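5-Carboxyvanillate Decarboxylase (Novosphingobium aromaticivorans, PDB 4QRN) probably removes the 5-carboxyl group of 5-carboxyvanillate as a metal-dependent carboxy-lyase of the amidohydrolase superfamily, here holding manganese and a nitro-substituted substrate analogue. Local coordinates at residues 135-140 against 172-177; 93-98 against 145-150. One frame throughout, in Å; residues are numbered along the deposited sequence.

Contact 1: residues 135-140 against 172-177; sequences TLADAC and LGFKGI
Apolar packing of a helix against a loop joins L136 and A137, on helix 122-142, to L172 and F174, in the loop between helix 158-170 and strand 177-179. In the (beta/alpha)8 barrel expected of an amidohydrolase, helix 122-142 here packs on the loop that leads from the next helix, 158-170, into strand 177-179. F174 reaches across with the far end of its ring: CZ lies 3.8 Å from CD2 of L136, and CE1 lies 3.9 Å from CA of A137. The isobutyl group of L136 slants past that end of the ring, turned there by a chi1 of 177° that sets CG opposite the backbone N. The backbone N of A137 lies at the ring's edge, in its plane. One face of the ring is taken by L172 within its own loop, CB standing 3.9 Å above the centre. L172 also meets the helix directly, its CD2 lying 3.9 Å from CB of A137. G173, with positive phi, makes the bend between the two large side chains. Beside them a water donates to O of A137 at 2.7 Å and to O of L172 at 3.2 Å. Shape, not direct polar pairing, thus sets how the loop lies on the helix, while the water gives a proton to each of two carbonyls that could not bond to one another.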
ATOM      1  N   THR A 135      29.872 -17.523  -3.578  1.00  9.94           N
ATOM      2  CA  THR A 135      29.193 -18.385  -4.533  1.00  9.83           C
ATOM      3  C   THR A 135      28.643 -17.571  -5.708  1.00  9.69           C
ATOM      4  O   THR A 135      28.807 -17.945  -6.875  1.00 10.07           O
ATOM      5  CB  THR A 135      28.089 -19.156  -3.815  1.00 10.81           C
ATOM      6  OG1 THR A 135      28.698 -20.059  -2.887  1.00 12.42           O
ATOM      7  CG2 THR A 135      27.195 -19.926  -4.801  1.00 11.94           C
ATOM      8  N   LEU A 136      28.011 -16.447  -5.398  1.00  9.11           N
ATOM      9  CA  LEU A 136      27.497 -15.562  -6.448  1.00  9.17           C
ATOM     10  C   LEU A 136      28.637 -15.024  -7.310  1.00  9.17           C
ATOM     11  O   LEU A 136      28.534 -14.991  -8.545  1.00  9.28           O
ATOM     12  CB  LEU A 136      26.728 -14.422  -5.799  1.00  9.13           C
ATOM     13  CG  LEU A 136      26.182 -13.361  -6.761  1.00  9.56           C
ATOM     14  CD1 LEU A 136      25.297 -13.972  -7.848  1.00 10.24           C
ATOM     15  CD2 LEU A 136      25.449 -12.304  -5.969  1.00 10.08           C
ATOM     16  N   ALA A 137      29.721 -14.581  -6.678  1.00  9.01           N
ATOM     17  CA  ALA A 137      30.845 -14.033  -7.431  1.00  9.86           C
ATOM     18  C   ALA A 137      31.417 -15.094  -8.375  1.00 10.06           C
ATOM     19  O   ALA A 137      31.792 -14.775  -9.519  1.00 10.37           O
ATOM     20  CB  ALA A 137      31.912 -13.536  -6.485  1.00 11.39           C
ATOM     21  N   ASP A 138      31.512 -16.339  -7.911  1.00 10.20           N
ATOM     22  CA  ASP A 138      31.998 -17.419  -8.772  1.00 10.87           C
ATOM     23  C   ASP A 138      31.106 -17.582 -10.002  1.00 10.17           C
ATOM     24  O   ASP A 138      31.599 -17.766 -11.115  1.00 11.52           O
ATOM     25  CB  ASP A 138      32.023 -18.748  -8.015  1.00 12.06           C
ATOM     26  CG  ASP A 138      33.111 -18.828  -6.952  1.00 14.82           C
ATOM     27  OD1 ASP A 138      34.038 -18.007  -6.945  1.00 16.60           O
ATOM     28  OD2 ASP A 138      33.019 -19.751  -6.125  1.00 15.78           O
ATOM     29  N   ALA A 139      29.792 -17.535  -9.818  1.00 10.44           N
ATOM     30  CA  ALA A 139      28.869 -17.695 -10.926  1.00 10.50           C
ATOM     31  C   ALA A 139      28.975 -16.526 -11.897  1.00 10.03           C
ATOM     32  O   ALA A 139      28.942 -16.731 -13.118  1.00 10.52           O
ATOM     33  CB  ALA A 139      27.447 -17.843 -10.422  1.00 11.60           C
ATOM     34  N   CYS A 140      29.117 -15.306 -11.376  1.00 10.36           N
ATOM     35  CA  CYS A 140      29.264 -14.144 -12.248  1.00 11.41           C
ATOM     36  C   CYS A 140      30.572 -14.213 -13.032  1.00 13.29           C
ATOM     37  O   CYS A 140      30.636 -13.792 -14.185  1.00 13.69           O
ATOM     38  CB  CYS A 140      29.170 -12.836 -11.467  1.00 11.37           C
ATOM     39  SG  CYS A 140      27.547 -12.540 -10.755  1.00 11.66           S
ATOM     40  N   LEU A 172      34.773  -8.528  -5.610  1.00 11.51           N
ATOM     41  CA  LEU A 172      33.837  -9.493  -6.191  1.00 10.92           C
ATOM     42  C   LEU A 172      33.137  -8.994  -7.450  1.00 10.76           C
ATOM     43  O   LEU A 172      32.419  -9.760  -8.090  1.00 12.30           O
ATOM     44  CB  LEU A 172      32.774  -9.900  -5.167  1.00 10.83           C
ATOM     45  CG  LEU A 172      33.333 -10.483  -3.859  1.00 11.18           C
ATOM     46  CD1 LEU A 172      32.192 -10.949  -2.981  1.00 11.58           C
ATOM     47  CD2 LEU A 172      34.320 -11.634  -4.090  1.00 12.63           C
ATOM     48  N   GLY A 173      33.306  -7.721  -7.787  1.00 10.63           N
ATOM     49  CA  GLY A 173      32.700  -7.175  -8.987  1.00 11.12           C
ATOM     50  C   GLY A 173      31.199  -6.905  -8.857  1.00  9.64           C
ATOM     51  O   GLY A 173      30.525  -6.726  -9.882  1.00 10.26           O
ATOM     52  N   PHE A 174      30.683  -6.843  -7.634  1.00  8.95           N
ATOM     53  CA  PHE A 174      29.269  -6.581  -7.449  1.00  8.54           C
ATOM     54  C   PHE A 174      28.954  -5.120  -7.709  1.00  8.12           C
ATOM     55  O   PHE A 174      29.826  -4.245  -7.634  1.00  9.24           O
ATOM     56  CB  PHE A 174      28.842  -6.938  -6.035  1.00  8.68           C
ATOM     57  CG  PHE A 174      28.893  -8.416  -5.708  1.00  9.04           C
ATOM     58  CD1 PHE A 174      29.039  -9.404  -6.683  1.00  9.91           C
ATOM     59  CD2 PHE A 174      28.759  -8.804  -4.388  1.00  9.64           C
ATOM     60  CE1 PHE A 174      29.044 -10.747  -6.339  1.00 10.67           C
ATOM     61  CE2 PHE A 174      28.762 -10.151  -4.029  1.00 10.50           C
ATOM     62  CZ  PHE A 174      28.921 -11.125  -5.013  1.00 11.28           C
ATOM     63  N   LYS A 175      27.680  -4.856  -7.993  1.00  7.93           N
ATOM     64  CA  LYS A 175      27.231  -3.522  -8.412  1.00  8.33           C
ATOM     65  C   LYS A 175      26.453  -2.789  -7.334  1.00  8.54           C
ATOM     66  O   LYS A 175      26.074  -1.634  -7.511  1.00  9.35           O
ATOM     67  CB  LYS A 175      26.417  -3.647  -9.702  1.00  9.43           C
ATOM     68  CG  LYS A 175      27.241  -4.191 -10.856  1.00 10.53           C
ATOM     69  CD  LYS A 175      28.433  -3.319 -11.213  1.00 11.92           C
ATOM     70  CE  LYS A 175      29.128  -3.841 -12.454  1.00 14.02           C
ATOM     71  NZ  LYS A 175      30.200  -2.905 -12.862  1.00 15.91           N
ATOM     72  N   GLY A 176      26.257  -3.422  -6.181  1.00  9.19           N
ATOM     73  CA  GLY A 176      25.525  -2.829  -5.070  1.00  9.44           C
ATOM     74  C   GLY A 176      25.149  -3.951  -4.141  1.00  8.46           C
ATOM     75  O   GLY A 176      25.733  -5.040  -4.220  1.00  7.97           O
ATOM     76  N   ILE A 177      24.186  -3.682  -3.258  1.00  8.76           N
ATOM     77  CA  ILE A 177      23.714  -4.689  -2.317  1.00  7.99           C
ATOM     78  C   ILE A 177      22.187  -4.656  -2.293  1.00  7.25           C
ATOM     79  O   ILE A 177      21.546  -3.632  -2.565  1.00  7.55           O
ATOM     80  CB  ILE A 177      24.266  -4.565  -0.856  1.00  9.04           C
ATOM     81  CG1 ILE A 177      23.839  -3.228  -0.221  1.00 10.50           C
ATOM     82  CG2 ILE A 177      25.788  -4.780  -0.844  1.00 10.65           C
ATOM     83  CD1 ILE A 177      24.027  -3.183   1.263  1.00 10.21           C
TER
HETATM   84  O   HOH W   1      32.792 -12.271  -9.997  1.00 27.58           O

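Contact 2: residues 93-98 against 145-150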
ATOM      1  N   GLU A  93      23.703 -23.740 -15.849  1.00 14.54           N
ATOM      2  CA  GLU A  93      23.154 -23.943 -17.177  1.00 16.80           C
ATOM      3  C   GLU A  93      21.637 -23.953 -17.220  1.00 14.30           C
ATOM      4  O   GLU A  93      21.079 -23.534 -18.228  1.00 13.38           O
ATOM      5  CB  GLU A  93      23.681 -25.248 -17.773  1.00 24.88           C
ATOM      6  CG  GLU A  93      25.178 -25.249 -18.005  1.00 35.33           C
ATOM      7  CD  GLU A  93      25.622 -24.147 -18.950  1.00 43.84           C
ATOM      8  OE1 GLU A  93      24.810 -23.718 -19.801  1.00 47.82           O
ATOM      9  OE2 GLU A  93      26.784 -23.706 -18.839  1.00 46.56           O
ATOM     10  N   ARG A  94      20.963 -24.420 -16.167  1.00 13.77           N
ATOM     11  CA  ARG A  94      19.492 -24.396 -16.167  1.00 12.73           C
ATOM     12  C   ARG A  94      18.994 -22.961 -16.108  1.00 10.80           C
ATOM     13  O   ARG A  94      18.081 -22.594 -16.856  1.00 10.43           O
ATOM     14  CB  ARG A  94      18.841 -25.226 -15.029  1.00 15.25           C
ATOM     15  CG  ARG A  94      17.250 -25.053 -14.993  1.00 19.12           C
ATOM     16  CD  ARG A  94      16.487 -25.761 -13.843  1.00 21.66           C
ATOM     17  NE  ARG A  94      15.019 -25.663 -14.009  1.00 23.16           N
ATOM     18  CZ  ARG A  94      14.125 -26.298 -13.256  1.00 24.85           C
ATOM     19  NH1 ARG A  94      12.831 -26.143 -13.495  1.00 24.90           N
ATOM     20  NH2 ARG A  94      14.520 -27.086 -12.261  1.00 25.78           N
ATOM     21  N   ARG A  95      19.579 -22.143 -15.230  1.00  9.97           N
ATOM     22  CA  ARG A  95      19.178 -20.744 -15.151  1.00  8.89           C
ATOM     23  C   ARG A  95      19.438 -20.052 -16.494  1.00  8.65           C
ATOM     24  O   ARG A  95      18.602 -19.294 -16.979  1.00  8.38           O
ATOM     25  CB  ARG A  95      19.939 -20.053 -14.022  1.00  8.97           C
ATOM     26  CG  ARG A  95      19.635 -18.562 -13.910  1.00  9.05           C
ATOM     27  CD  ARG A  95      20.271 -17.939 -12.693  1.00  9.15           C
ATOM     28  NE  ARG A  95      19.788 -18.489 -11.440  1.00  8.74           N
ATOM     29  CZ  ARG A  95      18.918 -17.905 -10.619  1.00  8.20           C
ATOM     30  NH1 ARG A  95      18.410 -16.688 -10.869  1.00  8.22           N
ATOM     31  NH2 ARG A  95      18.581 -18.518  -9.496  1.00  8.35           N
ATOM     32  N   ILE A  96      20.600 -20.295 -17.083  1.00  8.68           N
ATOM     33  CA  ILE A  96      20.923 -19.695 -18.371  1.00  9.05           C
ATOM     34  C   ILE A  96      19.908 -20.115 -19.432  1.00  8.44           C
ATOM     35  O   ILE A  96      19.471 -19.288 -20.221  1.00  8.43           O
ATOM     36  CB  ILE A  96      22.343 -20.086 -18.801  1.00 10.79           C
ATOM     37  CG1 ILE A  96      23.387 -19.436 -17.890  1.00 12.61           C
ATOM     38  CG2 ILE A  96      22.586 -19.769 -20.291  1.00 11.69           C
ATOM     39  CD1 ILE A  96      23.590 -17.987 -18.099  1.00 13.70           C
ATOM     40  N   ALA A  97      19.550 -21.396 -19.467  1.00  8.31           N
ATOM     41  CA  ALA A  97      18.557 -21.862 -20.437  1.00  8.78           C
ATOM     42  C   ALA A  97      17.203 -21.165 -20.202  1.00  7.96           C
ATOM     43  O   ALA A  97      16.506 -20.831 -21.165  1.00  8.01           O
ATOM     44  CB  ALA A  97      18.424 -23.369 -20.361  1.00 10.08           C
ATOM     45  N   ASP A  98      16.829 -20.983 -18.940  1.00  8.13           N
ATOM     46  CA  ASP A  98      15.573 -20.312 -18.653  1.00  8.00           C
ATOM     47  C   ASP A  98      15.608 -18.853 -19.130  1.00  7.76           C
ATOM     48  O   ASP A  98      14.596 -18.328 -19.616  1.00  8.28           O
ATOM     49  CB  ASP A  98      15.253 -20.363 -17.145  1.00  8.45           C
ATOM     50  CG  ASP A  98      14.672 -21.711 -16.695  1.00  9.36           C
ATOM     51  OD1 ASP A  98      14.419 -22.601 -17.538  1.00 10.20           O
ATOM     52  OD2 ASP A  98      14.447 -21.867 -15.473  1.00  9.58           O
ATOM     53  N   ASP A 145      28.874 -12.290 -19.081  1.00 12.25           N
ATOM     54  CA  ASP A 145      27.981 -11.506 -19.933  0.67 13.40           C
ATOM     55  C   ASP A 145      26.511 -11.731 -19.616  1.00 11.21           C
ATOM     56  O   ASP A 145      25.660 -11.084 -20.233  1.00 11.59           O
ATOM     57  CB  ASP A 145      28.254 -11.822 -21.399  0.67 17.86           C
ATOM     58  CG  ASP A 145      29.631 -11.354 -21.844  0.67 22.49           C
ATOM     59  OD1 ASP A 145      30.133 -10.338 -21.306  0.67 24.12           O
ATOM     60  OD2 ASP A 145      30.219 -12.007 -22.734  0.67 25.02           O
ATOM     61  N   ARG A 146      26.222 -12.627 -18.663  1.00  9.73           N
ATOM     62  CA  ARG A 146      24.832 -12.974 -18.332  1.00  9.10           C
ATOM     63  C   ARG A 146      24.425 -12.644 -16.905  1.00  8.53           C
ATOM     64  O   ARG A 146      23.257 -12.354 -16.663  1.00  8.84           O
ATOM     65  CB  ARG A 146      24.577 -14.475 -18.543  1.00  8.98           C
ATOM     66  CG  ARG A 146      25.000 -15.007 -19.901  1.00  9.44           C
ATOM     67  CD  ARG A 146      24.373 -14.302 -21.060  1.00  9.83           C
ATOM     68  NE  ARG A 146      22.911 -14.343 -21.086  1.00  8.86           N
ATOM     69  CZ  ARG A 146      22.187 -15.365 -21.548  1.00  8.75           C
ATOM     70  NH1 ARG A 146      22.757 -16.483 -21.967  1.00  9.56           N
ATOM     71  NH2 ARG A 146      20.874 -15.283 -21.548  1.00  8.86           N
ATOM     72  N   PHE A 147      25.356 -12.767 -15.948  1.00  8.80           N
ATOM     73  CA  PHE A 147      25.038 -12.665 -14.523  1.00  9.36           C
ATOM     74  C   PHE A 147      25.784 -11.477 -13.930  1.00  9.76           C
ATOM     75  O   PHE A 147      27.000 -11.347 -14.139  1.00 11.43           O
ATOM     76  CB  PHE A 147      25.513 -13.900 -13.759  1.00  9.56           C
ATOM     77  CG  PHE A 147      24.782 -15.209 -14.044  1.00  8.89           C
ATOM     78  CD1 PHE A 147      23.567 -15.287 -14.723  1.00  9.25           C
ATOM     79  CD2 PHE A 147      25.345 -16.391 -13.561  1.00 10.22           C
ATOM     80  CE1 PHE A 147      22.949 -16.526 -14.915  1.00 10.39           C
ATOM     81  CE2 PHE A 147      24.734 -17.615 -13.745  1.00 10.45           C
ATOM     82  CZ  PHE A 147      23.543 -17.689 -14.428  1.00 10.19           C
ATOM     83  N   ILE A 148      25.056 -10.652 -13.179  1.00  8.45           N
ATOM     84  CA  ILE A 148      25.596  -9.501 -12.480  1.00  8.59           C
ATOM     85  C   ILE A 148      25.189  -9.655 -11.028  1.00  8.01           C
ATOM     86  O   ILE A 148      24.053 -10.042 -10.757  1.00  9.64           O
ATOM     87  CB  ILE A 148      24.987  -8.193 -13.052  1.00  9.91           C
ATOM     88  CG1 ILE A 148      25.308  -8.071 -14.545  1.00 12.25           C
ATOM     89  CG2 ILE A 148      25.465  -6.966 -12.269  1.00 11.11           C
ATOM     90  CD1 ILE A 148      24.306  -7.216 -15.315  1.00 14.29           C
ATOM     91  N   GLY A 149      26.079  -9.360 -10.090  1.00  8.06           N
ATOM     92  CA  GLY A 149      25.763  -9.604  -8.700  1.00  8.34           C
ATOM     93  C   GLY A 149      25.487  -8.377  -7.853  1.00  8.09           C
ATOM     94  O   GLY A 149      26.140  -7.324  -7.995  1.00  8.26           O
ATOM     95  N   MET A 150      24.556  -8.556  -6.908  1.00  8.03           N
ATOM     96  CA  MET A 150      24.334  -7.655  -5.777  1.00  8.32           C
ATOM     97  C   MET A 150      24.711  -8.447  -4.525  1.00  8.20           C
ATOM     98  O   MET A 150      24.310  -9.597  -4.369  1.00  9.89           O
ATOM     99  CB  MET A 150      22.865  -7.220  -5.702  1.00  9.23           C
ATOM    100  CG  MET A 150      22.418  -6.400  -6.910  1.00 10.66           C
ATOM    101  SD  MET A 150      23.057  -4.719  -6.947  1.00 11.24           S
ATOM    102  CE  MET A 150      21.789  -3.865  -6.004  1.00 12.69           C
TER
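R95 and I96, neighbours in the first turn of helix 93-101, both press on the ring of F147. R95 comes first, laying its aliphatic part obliquely against the ring's far end, with CD 3.7 Å from CZ of F147. A bend at chi3 (-63°) then carries the guanidinium off, its plane 85° from that of the ring; NE hydrogen-bonds to O of D90 and NH2 to O of A43, in strand 38-44, which carries the metal ligand E41. The R95 side chain thus lies behind the first shell, about 10 Å from the bound manganese. I96 follows and fills the angle between F147 and R146. Its CD1 sits 3.6 Å from CE1 of F147 and 3.7 Å from CB of R146, over one face of the R146 guanidinium. R146 curls back at chi2 and chi3, its polar end fixed by a salt bridge from NH2 to OD1 of D100 and a hydrogen bond from NE to O of D105. The helix thereby packs on strand 147-149 and the residue before it, with L109 of strand 106-111 touching both R95 and F147, and A139 and C140 of helix 122-142 against the same phenyl group.

How the contacts relate
After strand 38-44 and three helices the chain reaches helix 93-101, passes through strand 106-111 and helix 122-142, and closes contact 2 at strand 147-149, a loop of 46 residues between the segments. Contact 1 opens inside that loop, at 135-140, and closes beyond it at 172-177, so the two loops cross. Their centres are 12 Å apart and they touch: N of K175 probably hydrogen-bonds to O of G149 at 2.9 Å, and L136 packs against the backbone of M150, so that helices 93-101 and 122-142, strand 147-149 and the loop before strand 177-179 are joined in one neighbourhood of the fold.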